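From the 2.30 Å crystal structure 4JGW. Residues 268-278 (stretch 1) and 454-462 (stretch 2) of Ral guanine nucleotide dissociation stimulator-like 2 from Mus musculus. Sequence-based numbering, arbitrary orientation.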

# COMPACT_ATOMS: atom_id res chain seq x y z
N THR A 268 26.12 -12.23 -16.11
CA THR A 268 25.61 -13.00 -14.98
C THR A 268 26.46 -12.72 -13.75
O THR A 268 27.69 -12.89 -13.77
CB THR A 268 25.60 -14.51 -15.30
OG1 THR A 268 24.85 -14.74 -16.49
CG2 THR A 268 24.98 -15.31 -14.15
N SER A 269 25.81 -12.26 -12.68
CA SER A 269 26.48 -11.97 -11.42
C SER A 269 26.78 -13.27 -10.68
O SER A 269 25.88 -13.92 -10.16
CB SER A 269 25.63 -11.04 -10.55
OG SER A 269 26.34 -10.59 -9.41
N ILE A 270 28.06 -13.64 -10.64
CA ILE A 270 28.50 -14.89 -10.01
C ILE A 270 29.02 -14.66 -8.58
O ILE A 270 29.02 -15.58 -7.76
CB ILE A 270 29.56 -15.64 -10.85
CG1 ILE A 270 30.77 -14.75 -11.16
CG2 ILE A 270 28.93 -16.19 -12.14
CD1 ILE A 270 32.06 -15.51 -11.43
N GLY A 271 29.47 -13.44 -8.31
CA GLY A 271 29.97 -13.06 -6.99
C GLY A 271 29.23 -11.86 -6.45
O GLY A 271 28.11 -11.57 -6.86
N GLU A 272 29.87 -11.15 -5.52
CA GLU A 272 29.26 -9.99 -4.87
C GLU A 272 30.03 -8.70 -5.15
O GLU A 272 29.46 -7.60 -5.07
CB GLU A 272 29.13 -10.21 -3.36
CG GLU A 272 28.26 -11.41 -2.98
CD GLU A 272 28.14 -11.60 -1.48
OE1 GLU A 272 29.06 -11.19 -0.74
OE2 GLU A 272 27.12 -12.18 -1.05
N GLY A 273 31.31 -8.83 -5.46
CA GLY A 273 32.17 -7.69 -5.77
C GLY A 273 31.87 -7.07 -7.12
O GLY A 273 31.18 -7.68 -7.94
N PRO A 274 32.38 -5.85 -7.36
CA PRO A 274 32.14 -5.11 -8.61
C PRO A 274 32.78 -5.75 -9.85
O PRO A 274 32.45 -5.37 -10.97
CB PRO A 274 32.77 -3.74 -8.34
CG PRO A 274 32.97 -3.66 -6.86
CD PRO A 274 33.23 -5.07 -6.44
N ARG A 275 33.67 -6.71 -9.63
CA ARG A 275 34.43 -7.32 -10.73
C ARG A 275 34.03 -8.77 -11.03
O ARG A 275 34.36 -9.30 -12.09
CB ARG A 275 35.93 -7.24 -10.44
N GLU A 276 33.32 -9.40 -10.10
CA GLU A 276 32.95 -10.81 -10.25
C GLU A 276 31.68 -11.00 -11.09
O GLU A 276 30.57 -11.12 -10.57
CB GLU A 276 32.80 -11.48 -8.88
N VAL A 277 31.87 -11.00 -12.41
CA VAL A 277 30.79 -11.22 -13.38
C VAL A 277 31.28 -12.04 -14.57
O VAL A 277 32.47 -12.02 -14.90
CB VAL A 277 30.18 -9.88 -13.91
CG1 VAL A 277 29.21 -9.28 -12.91
CG2 VAL A 277 31.28 -8.88 -14.28
N THR A 278 30.36 -12.75 -15.21
CA THR A 278 30.63 -13.43 -16.47
C THR A 278 29.80 -12.78 -17.57
O THR A 278 28.61 -12.53 -17.39
CB THR A 278 30.34 -14.94 -16.41
OG1 THR A 278 28.98 -15.14 -15.97
CG2 THR A 278 31.29 -15.63 -15.44
N LEU A 454 17.67 -16.37 -12.21
CA LEU A 454 18.30 -15.10 -12.54
C LEU A 454 19.13 -14.55 -11.38
O LEU A 454 18.66 -14.46 -10.25
CB LEU A 454 17.24 -14.07 -12.97
CG LEU A 454 17.00 -13.77 -14.45
CD1 LEU A 454 17.38 -14.91 -15.39
CD2 LEU A 454 15.55 -13.37 -14.66
N GLN A 455 20.38 -14.19 -11.68
CA GLN A 455 21.28 -13.58 -10.71
C GLN A 455 21.65 -12.18 -11.18
O GLN A 455 22.63 -12.00 -11.92
CB GLN A 455 22.52 -14.46 -10.49
CG GLN A 455 22.22 -15.79 -9.80
CD GLN A 455 23.39 -16.76 -9.80
OE1 GLN A 455 23.23 -17.94 -9.47
NE2 GLN A 455 24.57 -16.28 -10.17
N PRO A 456 20.86 -11.17 -10.76
CA PRO A 456 20.98 -9.79 -11.23
C PRO A 456 22.29 -9.12 -10.82
O PRO A 456 22.83 -9.41 -9.75
CB PRO A 456 19.79 -9.09 -10.57
CG PRO A 456 19.51 -9.90 -9.35
CD PRO A 456 19.80 -11.31 -9.74
N LEU A 457 22.78 -8.22 -11.67
CA LEU A 457 24.01 -7.48 -11.40
C LEU A 457 23.77 -6.35 -10.42
O LEU A 457 22.69 -5.75 -10.38
CB LEU A 457 24.58 -6.90 -12.70
CG LEU A 457 24.67 -7.77 -13.96
CD1 LEU A 457 25.02 -6.91 -15.16
CD2 LEU A 457 25.67 -8.91 -13.80
N THR A 458 24.79 -6.05 -9.62
CA THR A 458 24.78 -4.90 -8.73
C THR A 458 25.00 -3.63 -9.55
O THR A 458 25.40 -3.71 -10.72
CB THR A 458 25.87 -5.00 -7.64
OG1 THR A 458 27.16 -4.93 -8.26
CG2 THR A 458 25.75 -6.30 -6.85
N GLU A 459 24.73 -2.47 -8.94
CA GLU A 459 24.91 -1.18 -9.60
C GLU A 459 26.35 -0.96 -10.07
O GLU A 459 26.59 -0.34 -11.11
CB GLU A 459 24.47 -0.03 -8.69
CG GLU A 459 22.99 -0.04 -8.31
CD GLU A 459 22.69 -0.79 -7.02
OE1 GLU A 459 23.45 -1.71 -6.65
OE2 GLU A 459 21.67 -0.45 -6.37
N ALA A 460 27.31 -1.47 -9.29
CA ALA A 460 28.73 -1.35 -9.61
C ALA A 460 29.14 -2.25 -10.77
O ALA A 460 29.89 -1.82 -11.66
CB ALA A 460 29.57 -1.65 -8.37
N GLN A 461 28.64 -3.48 -10.77
CA GLN A 461 28.96 -4.47 -11.80
C GLN A 461 28.44 -4.06 -13.19
O GLN A 461 29.15 -4.20 -14.18
CB GLN A 461 28.40 -5.84 -11.43
CG GLN A 461 29.14 -6.53 -10.30
CD GLN A 461 28.40 -7.74 -9.74
OE1 GLN A 461 27.18 -7.72 -9.59
NE2 GLN A 461 29.15 -8.79 -9.43
N SER A 462 27.21 -3.56 -13.23
CA SER A 462 26.57 -3.16 -14.48
C SER A 462 27.28 -1.98 -15.15
O SER A 462 27.39 -1.94 -16.38
CB SER A 462 25.09 -2.83 -14.24
OG SER A 462 24.93 -1.73 -13.37

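Stretch 1 forms a hairpin-like excursion in which the strand residues Thr-268 and Thr-278 pair through their backbones, Thr-268 N to Thr-278 O at 2.8 Å and Thr-278 N to Thr-268 O at 3.0 Å. Stretch 2 approaches it as an extended segment that turns into a helix at Glu-459. The CA atoms come nearest at Ser-269 and Leu-457 (5.1 Å) and at Pro-274 and Gln-461 (4.5 Å), and together the stretches bury 496 Å².

Hydrogen bonding across the contact centres on Ser-269. Across this contact, its backbone is bound by a single residue: Ser-269 N donates to Gln-455 O (3.3 Å), while the side-chain amide Gln-455 NE2 donates to Ser-269 O (2.7 Å). Gln-455 thus satisfies both backbone polar groups of a buried residue. The CA-to-CB bond of Ser-269 points toward stretch 2, and Ser-269 OG donates to Gln-461 OE1 (3.0 Å).

That acceptor is held in place by the start of the helix. Thr-458 N donates to Gln-461 OE1 at 2.9 Å in a nearly linear bond, and Thr-458 OG1 caps the helix by accepting from Gln-461 N (3.3 Å). Gln-461 therefore ties the helix start to the hairpin, and it has the largest area covered by the opposing stretch. Its amide nitrogen reaches among loop carbonyls: Gln-461 NE2 lies 2.8 Å from Gly-273 O. Glu-276 O is also near Gln-461 NE2, at 3.0 Å, but is not hydrogen-bonded to it because the angle is poor.

Apolar contacts complete the interface. Leu-457 CD2 packs 3.7 Å from Val-277 CG1 and also lies 3.9 Å from Ser-269 CB, the leucine side chain bringing its end nearer to stretch 1 although its CA-to-CB bond points sideways. At the loop, Pro-274 CB meets Ala-460 CB at 3.8 Å, placing the proline ring against the first turn of the helix.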